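Local coordinates for probable transcriptional regulator (Rhodococcus jostii, PDB 3ON2), which probably acts as a TetR-family transcriptional regulator, binding cis-regulatory DNA through a predicted helix-turn-helix motif, at residues Ser131-Gln143 against Gly151-Thr163. Residues are numbered along the deposited sequence; the frame is centred on the assembly and turned at random.
Sequences SMDLTVRIVTEAQ and GDASRIALVAFAT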
ATOM      1  N   SER A 131       3.115   7.706  -1.481  1.00 25.13           N
ATOM      2  CA  SER A 131       3.720   6.626  -0.704  1.00 25.07           C
ATOM      3  C   SER A 131       5.228   6.609  -1.001  1.00 24.36           C
ATOM      4  O   SER A 131       6.064   6.518  -0.091  1.00 23.93           O
ATOM      5  CB  SER A 131       3.041   5.262  -1.036  1.00 25.95           C
ATOM      6  OG  SER A 131       1.580   5.301  -1.040  1.00 27.34           O
HETATM    7  N   MSE A 132       5.581   6.725  -2.277  1.00 23.75           N
HETATM    8  CA  MSE A 132       6.984   6.695  -2.674  1.00 24.14           C
HETATM    9  C   MSE A 132       7.749   7.933  -2.211  1.00 24.46           C
HETATM   10  O   MSE A 132       8.869   7.808  -1.726  1.00 24.61           O
HETATM   11  CB  MSE A 132       7.142   6.482  -4.194  1.00 24.47           C
HETATM   12  CG  MSE A 132       8.625   6.468  -4.679  1.00 25.42           C
HETATM   13 SE   MSE A 132       9.727   5.001  -3.949  1.00 27.27          SE
HETATM   14  CE  MSE A 132       8.874   3.529  -4.903  1.00 25.22           C
ATOM     15  N   ASP A 133       7.136   9.119  -2.352  1.00 25.06           N
ATOM     16  CA  ASP A 133       7.708  10.404  -1.873  1.00 24.92           C
ATOM     17  C   ASP A 133       8.104  10.368  -0.404  1.00 23.95           C
ATOM     18  O   ASP A 133       9.191  10.830  -0.034  1.00 23.00           O
ATOM     19  CB  ASP A 133       6.718  11.568  -2.101  1.00 26.03           C
ATOM     20  CG  ASP A 133       6.621  11.990  -3.555  1.00 28.94           C
ATOM     21  OD1 ASP A 133       7.383  11.468  -4.404  1.00 31.50           O
ATOM     22  OD2 ASP A 133       5.756  12.855  -3.854  1.00 33.61           O
ATOM     23  N   LEU A 134       7.216   9.812   0.421  0.50 23.51           N
ATOM     24  CA  LEU A 134       7.480   9.562   1.843  0.50 23.28           C
ATOM     25  C   LEU A 134       8.819   8.832   2.039  0.50 23.10           C
ATOM     26  O   LEU A 134       9.693   9.284   2.782  0.50 22.99           O
ATOM     27  CB  LEU A 134       6.330   8.738   2.436  0.50 23.27           C
ATOM     28  CG  LEU A 134       6.243   8.487   3.944  0.50 22.75           C
ATOM     29  CD1 LEU A 134       7.247   7.433   4.373  0.50 20.93           C
ATOM     30  CD2 LEU A 134       6.454   9.785   4.709  0.50 22.52           C
ATOM     31  N   THR A 135       8.977   7.714   1.342  0.50 22.86           N
ATOM     32  CA  THR A 135      10.197   6.921   1.413  0.50 22.28           C
ATOM     33  C   THR A 135      11.420   7.709   0.958  0.50 22.66           C
ATOM     34  O   THR A 135      12.461   7.673   1.610  0.50 22.26           O
ATOM     35  CB  THR A 135      10.053   5.665   0.539  0.50 22.00           C
ATOM     36  OG1 THR A 135       8.845   4.988   0.898  0.50 21.88           O
ATOM     37  CG2 THR A 135      11.235   4.736   0.711  0.50 20.38           C
ATOM     38  N   VAL A 136      11.288   8.401  -0.176  1.00 23.14           N
ATOM     39  CA  VAL A 136      12.388   9.201  -0.765  1.00 24.19           C
ATOM     40  C   VAL A 136      12.842  10.289   0.238  1.00 25.02           C
ATOM     41  O   VAL A 136      14.038  10.533   0.393  1.00 24.88           O
ATOM     42  CB  VAL A 136      12.010   9.805  -2.160  1.00 24.67           C
ATOM     43  CG1 VAL A 136      13.089  10.815  -2.679  1.00 24.49           C
ATOM     44  CG2 VAL A 136      11.790   8.700  -3.193  1.00 24.66           C
ATOM     45  N   ARG A 137      11.879  10.907   0.933  1.00 25.98           N
ATOM     46  CA  ARG A 137      12.155  11.954   1.944  1.00 27.00           C
ATOM     47  C   ARG A 137      12.940  11.401   3.135  1.00 26.50           C
ATOM     48  O   ARG A 137      13.906  12.018   3.554  1.00 26.90           O
ATOM     49  CB  ARG A 137      10.860  12.678   2.369  1.00 27.67           C
ATOM     50  CG  ARG A 137      10.745  13.086   3.857  1.00 30.54           C
ATOM     51  CD  ARG A 137       9.505  13.970   4.201  1.00 33.92           C
ATOM     52  NE  ARG A 137       8.192  13.459   3.752  1.00 35.81           N
ATOM     53  CZ  ARG A 137       7.698  13.619   2.516  1.00 37.24           C
ATOM     54  NH1 ARG A 137       8.419  14.251   1.590  1.00 39.96           N
ATOM     55  NH2 ARG A 137       6.494  13.140   2.191  1.00 35.76           N
ATOM     56  N   ILE A 138      12.559  10.217   3.622  1.00 25.98           N
ATOM     57  CA  ILE A 138      13.256   9.515   4.705  1.00 25.20           C
ATOM     58  C   ILE A 138      14.702   9.160   4.319  1.00 24.65           C
ATOM     59  O   ILE A 138      15.607   9.267   5.150  1.00 24.23           O
ATOM     60  CB  ILE A 138      12.520   8.192   5.075  1.00 25.56           C
ATOM     61  CG1 ILE A 138      11.057   8.447   5.499  1.00 27.53           C
ATOM     62  CG2 ILE A 138      13.286   7.402   6.122  1.00 24.94           C
ATOM     63  CD1 ILE A 138      10.858   8.885   6.934  1.00 29.72           C
ATOM     64  N   VAL A 139      14.905   8.711   3.076  1.00 23.84           N
ATOM     65  CA  VAL A 139      16.263   8.446   2.538  1.00 23.11           C
ATOM     66  C   VAL A 139      17.064   9.762   2.454  1.00 24.08           C
ATOM     67  O   VAL A 139      18.209   9.814   2.892  1.00 23.32           O
ATOM     68  CB  VAL A 139      16.208   7.739   1.136  1.00 22.91           C
ATOM     69  CG1 VAL A 139      17.596   7.676   0.457  1.00 20.26           C
ATOM     70  CG2 VAL A 139      15.558   6.327   1.227  1.00 19.83           C
ATOM     71  N   THR A 140      16.452  10.811   1.894  1.00 25.41           N
ATOM     72  CA  THR A 140      17.102  12.137   1.759  1.00 27.08           C
ATOM     73  C   THR A 140      17.512  12.671   3.127  1.00 28.14           C
ATOM     74  O   THR A 140      18.645  13.127   3.292  1.00 29.21           O
ATOM     75  CB  THR A 140      16.208  13.164   1.000  1.00 27.20           C
ATOM     76  OG1 THR A 140      15.831  12.606  -0.256  1.00 27.97           O
ATOM     77  CG2 THR A 140      16.951  14.487   0.695  1.00 27.60           C
ATOM     78  N   GLU A 141      16.612  12.583   4.104  1.00 29.37           N
ATOM     79  CA  GLU A 141      16.902  12.992   5.491  1.00 30.61           C
ATOM     80  C   GLU A 141      18.044  12.180   6.074  1.00 29.82           C
ATOM     81  O   GLU A 141      18.862  12.708   6.828  1.00 29.84           O
ATOM     82  CB  GLU A 141      15.660  12.889   6.397  1.00 31.34           C
ATOM     83  CG  GLU A 141      14.509  13.850   6.017  1.00 35.58           C
ATOM     84  CD  GLU A 141      13.233  13.695   6.882  1.00 41.04           C
ATOM     85  OE1 GLU A 141      13.205  12.824   7.783  1.00 43.77           O
ATOM     86  OE2 GLU A 141      12.245  14.452   6.654  1.00 44.33           O
ATOM     87  N   ALA A 142      18.113  10.900   5.721  1.00 29.26           N
ATOM     88  CA  ALA A 142      19.206  10.032   6.190  1.00 28.48           C
ATOM     89  C   ALA A 142      20.538  10.461   5.601  1.00 28.56           C
ATOM     90  O   ALA A 142      21.586  10.373   6.256  1.00 28.31           O
ATOM     91  CB  ALA A 142      18.929   8.555   5.848  1.00 28.33           C
ATOM     92  N   GLN A 143      20.505  10.921   4.357  1.00 28.73           N
ATOM     93  CA  GLN A 143      21.720  11.415   3.719  1.00 29.49           C
ATOM     94  C   GLN A 143      22.138  12.762   4.299  1.00 30.46           C
ATOM     95  O   GLN A 143      23.323  13.049   4.358  1.00 31.30           O
ATOM     96  CB  GLN A 143      21.518  11.550   2.230  1.00 28.83           C
ATOM     97  CG  GLN A 143      21.468  10.227   1.524  1.00 28.01           C
ATOM     98  CD  GLN A 143      21.100  10.386   0.096  1.00 26.06           C
ATOM     99  OE1 GLN A 143      20.147  11.085  -0.223  1.00 26.73           O
ATOM    100  NE2 GLN A 143      21.823   9.707  -0.782  1.00 23.23           N
ATOM    101  N   GLY A 151      24.251   9.678  -3.252  1.00 27.16           N
ATOM    102  CA  GLY A 151      23.534   8.958  -4.279  1.00 25.60           C
ATOM    103  C   GLY A 151      22.113   9.417  -4.483  1.00 24.32           C
ATOM    104  O   GLY A 151      21.543  10.082  -3.634  1.00 24.47           O
ATOM    105  N   ASP A 152      21.551   9.053  -5.627  1.00 23.02           N
ATOM    106  CA  ASP A 152      20.193   9.440  -5.974  1.00 22.62           C
ATOM    107  C   ASP A 152      19.197   8.773  -5.039  1.00 21.90           C
ATOM    108  O   ASP A 152      18.981   7.561  -5.098  1.00 21.16           O
ATOM    109  CB  ASP A 152      19.906   9.090  -7.432  1.00 22.46           C
ATOM    110  CG  ASP A 152      18.536   9.513  -7.865  1.00 24.69           C
ATOM    111  OD1 ASP A 152      17.708   9.828  -6.992  1.00 28.09           O
ATOM    112  OD2 ASP A 152      18.276   9.536  -9.080  1.00 26.90           O
ATOM    113  N   ALA A 153      18.582   9.576  -4.179  1.00 21.87           N
ATOM    114  CA  ALA A 153      17.691   9.047  -3.160  1.00 21.35           C
ATOM    115  C   ALA A 153      16.505   8.286  -3.761  1.00 21.33           C
ATOM    116  O   ALA A 153      15.958   7.390  -3.119  1.00 20.12           O
ATOM    117  CB  ALA A 153      17.207  10.162  -2.208  1.00 21.85           C
ATOM    118  N   SER A 154      16.095   8.644  -4.975  1.00 21.54           N
ATOM    119  CA  SER A 154      14.951   7.952  -5.589  1.00 21.42           C
ATOM    120  C   SER A 154      15.332   6.559  -6.113  1.00 20.15           C
ATOM    121  O   SER A 154      14.510   5.639  -6.083  1.00 19.77           O
ATOM    122  CB  SER A 154      14.226   8.829  -6.630  1.00 22.20           C
ATOM    123  OG  SER A 154      14.944   8.877  -7.838  1.00 25.33           O
ATOM    124  N   ARG A 155      16.578   6.385  -6.552  1.00 19.51           N
ATOM    125  CA  ARG A 155      17.086   5.049  -6.899  1.00 19.00           C
ATOM    126  C   ARG A 155      17.267   4.177  -5.643  1.00 18.76           C
ATOM    127  O   ARG A 155      16.987   2.956  -5.681  1.00 18.86           O
ATOM    128  CB  ARG A 155      18.410   5.110  -7.689  1.00 19.34           C
ATOM    129  CG  ARG A 155      18.270   5.641  -9.115  1.00 20.38           C
ATOM    130  CD  ARG A 155      17.299   4.797  -9.951  1.00 20.21           C
ATOM    131  NE  ARG A 155      16.973   5.503 -11.196  1.00 22.50           N
ATOM    132  CZ  ARG A 155      17.668   5.403 -12.321  1.00 23.61           C
ATOM    133  NH1 ARG A 155      18.731   4.596 -12.381  1.00 25.73           N
ATOM    134  NH2 ARG A 155      17.293   6.091 -13.396  1.00 23.59           N
ATOM    135  N   ILE A 156      17.735   4.798  -4.553  1.00 18.01           N
ATOM    136  CA  ILE A 156      17.906   4.106  -3.267  1.00 17.40           C
ATOM    137  C   ILE A 156      16.539   3.626  -2.787  1.00 17.13           C
ATOM    138  O   ILE A 156      16.357   2.450  -2.433  1.00 17.42           O
ATOM    139  CB  ILE A 156      18.601   5.007  -2.219  1.00 17.74           C
ATOM    140  CG1 ILE A 156      20.055   5.284  -2.643  1.00 17.84           C
ATOM    141  CG2 ILE A 156      18.570   4.366  -0.809  1.00 17.41           C
ATOM    142  CD1 ILE A 156      20.793   6.390  -1.767  1.00 18.86           C
ATOM    143  N   ALA A 157      15.571   4.530  -2.802  1.00 16.24           N
ATOM    144  CA  ALA A 157      14.210   4.192  -2.414  1.00 16.20           C
ATOM    145  C   ALA A 157      13.629   3.082  -3.297  1.00 15.81           C
ATOM    146  O   ALA A 157      12.916   2.204  -2.800  1.00 15.59           O
ATOM    147  CB  ALA A 157      13.338   5.443  -2.449  1.00 15.90           C
ATOM    148  N   LEU A 158      13.933   3.127  -4.595  1.00 15.36           N
ATOM    149  CA  LEU A 158      13.451   2.149  -5.550  1.00 16.08           C
ATOM    150  C   LEU A 158      14.034   0.749  -5.286  1.00 16.29           C
ATOM    151  O   LEU A 158      13.312  -0.262  -5.377  1.00 16.77           O
ATOM    152  CB  LEU A 158      13.743   2.610  -6.992  1.00 16.50           C
ATOM    153  CG  LEU A 158      13.086   1.775  -8.098  1.00 16.39           C
ATOM    154  CD1 LEU A 158      11.584   1.727  -7.897  1.00 17.15           C
ATOM    155  CD2 LEU A 158      13.462   2.308  -9.493  1.00 19.14           C
ATOM    156  N   VAL A 159      15.321   0.685  -4.936  1.00 15.98           N
ATOM    157  CA  VAL A 159      15.925  -0.598  -4.588  1.00 15.48           C
ATOM    158  C   VAL A 159      15.256  -1.155  -3.327  1.00 15.33           C
ATOM    159  O   VAL A 159      14.940  -2.352  -3.269  1.00 15.49           O
ATOM    160  CB  VAL A 159      17.465  -0.524  -4.435  1.00 14.65           C
ATOM    161  CG1 VAL A 159      18.011  -1.802  -3.779  1.00 13.63           C
ATOM    162  CG2 VAL A 159      18.105  -0.322  -5.819  1.00 15.07           C
ATOM    163  N   ALA A 160      14.996  -0.280  -2.351  1.00 14.87           N
ATOM    164  CA  ALA A 160      14.289  -0.698  -1.128  1.00 14.83           C
ATOM    165  C   ALA A 160      12.883  -1.250  -1.432  1.00 14.34           C
ATOM    166  O   ALA A 160      12.479  -2.291  -0.888  1.00 14.48           O
ATOM    167  CB  ALA A 160      14.209   0.469  -0.110  1.00 14.36           C
ATOM    168  N   PHE A 161      12.133  -0.541  -2.272  1.00 13.52           N
ATOM    169  CA  PHE A 161      10.785  -0.975  -2.668  1.00 13.37           C
ATOM    170  C   PHE A 161      10.810  -2.344  -3.358  1.00 12.63           C
ATOM    171  O   PHE A 161      10.022  -3.207  -3.008  1.00 11.96           O
ATOM    172  CB  PHE A 161      10.127   0.077  -3.558  1.00 13.39           C
ATOM    173  CG  PHE A 161       8.775  -0.317  -4.118  1.00 14.57           C
ATOM    174  CD1 PHE A 161       7.809  -0.945  -3.333  1.00 16.11           C
ATOM    175  CD2 PHE A 161       8.440   0.041  -5.418  1.00 15.58           C
ATOM    176  CE1 PHE A 161       6.548  -1.263  -3.849  1.00 16.10           C
ATOM    177  CE2 PHE A 161       7.197  -0.273  -5.957  1.00 16.39           C
ATOM    178  CZ  PHE A 161       6.245  -0.926  -5.181  1.00 17.38           C
ATOM    179  N   ALA A 162      11.746  -2.540  -4.286  1.00 11.98           N
ATOM    180  CA  ALA A 162      11.881  -3.809  -4.994  1.00 12.79           C
ATOM    181  C   ALA A 162      12.205  -4.917  -4.004  1.00 12.97           C
ATOM    182  O   ALA A 162      11.652  -6.025  -4.103  1.00 13.69           O
ATOM    183  CB  ALA A 162      12.966  -3.731  -6.048  1.00 11.61           C
ATOM    184  N   THR A 163      13.119  -4.626  -3.088  1.00 11.94           N
ATOM    185  CA  THR A 163      13.495  -5.596  -2.066  1.00 12.35           C
ATOM    186  C   THR A 163      12.299  -6.052  -1.241  1.00 12.01           C
ATOM    187  O   THR A 163      12.049  -7.266  -1.130  1.00 12.11           O
ATOM    188  CB  THR A 163      14.579  -5.060  -1.134  1.00 13.34           C
ATOM    189  OG1 THR A 163      15.732  -4.728  -1.925  1.00 14.47           O
ATOM    190  CG2 THR A 163      14.940  -6.135  -0.050  1.00 11.72           C
TER
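The carboxamide of Q143 meets G151 O nearly in its own plane, and at the other end the F161 ring is met obliquely by the selenomethionine M132; between them, consecutive helices of the TetR-type C-terminal domain give a worked example of small knobs set into holes. Q143 NE2 donates to G151 O at 2.9 Å, nearly straight at 167°. The CD1 methyl of I156 lies 3.6 Å from Q143 NE2. The same nitrogen also bonds G149 O in the connecting loop, and an alanine in place of Q143 would probably leave both carbonyls without this donor and the connection leading into helix 153-172 less firmly tied. At the far end, M132 CE lies 3.6 Å from F161 CD2; the CG of M132 is anti to its N (chi1 179°), and bends at chi2 and chi3 bring the methyl there.

The axes of helix segments 131-143 and 153-163 approach to 8.6 Å, their N-to-C directions 118° apart. A157 CB enters the hole formed by M132, T135, V136 and V139, meeting V136 CG2 at 3.7 Å. M132, T135, V139 and F161 are among the residues lining a pocket that holds a polyether, probably from the crystallisation liquor. One turn earlier, A153 fills the hole among V136, V139, T140 and Q143; its CB lies 3.4 Å from T140 OG1, a hydroxyl that donates to V136 O from above the carbonyl plane.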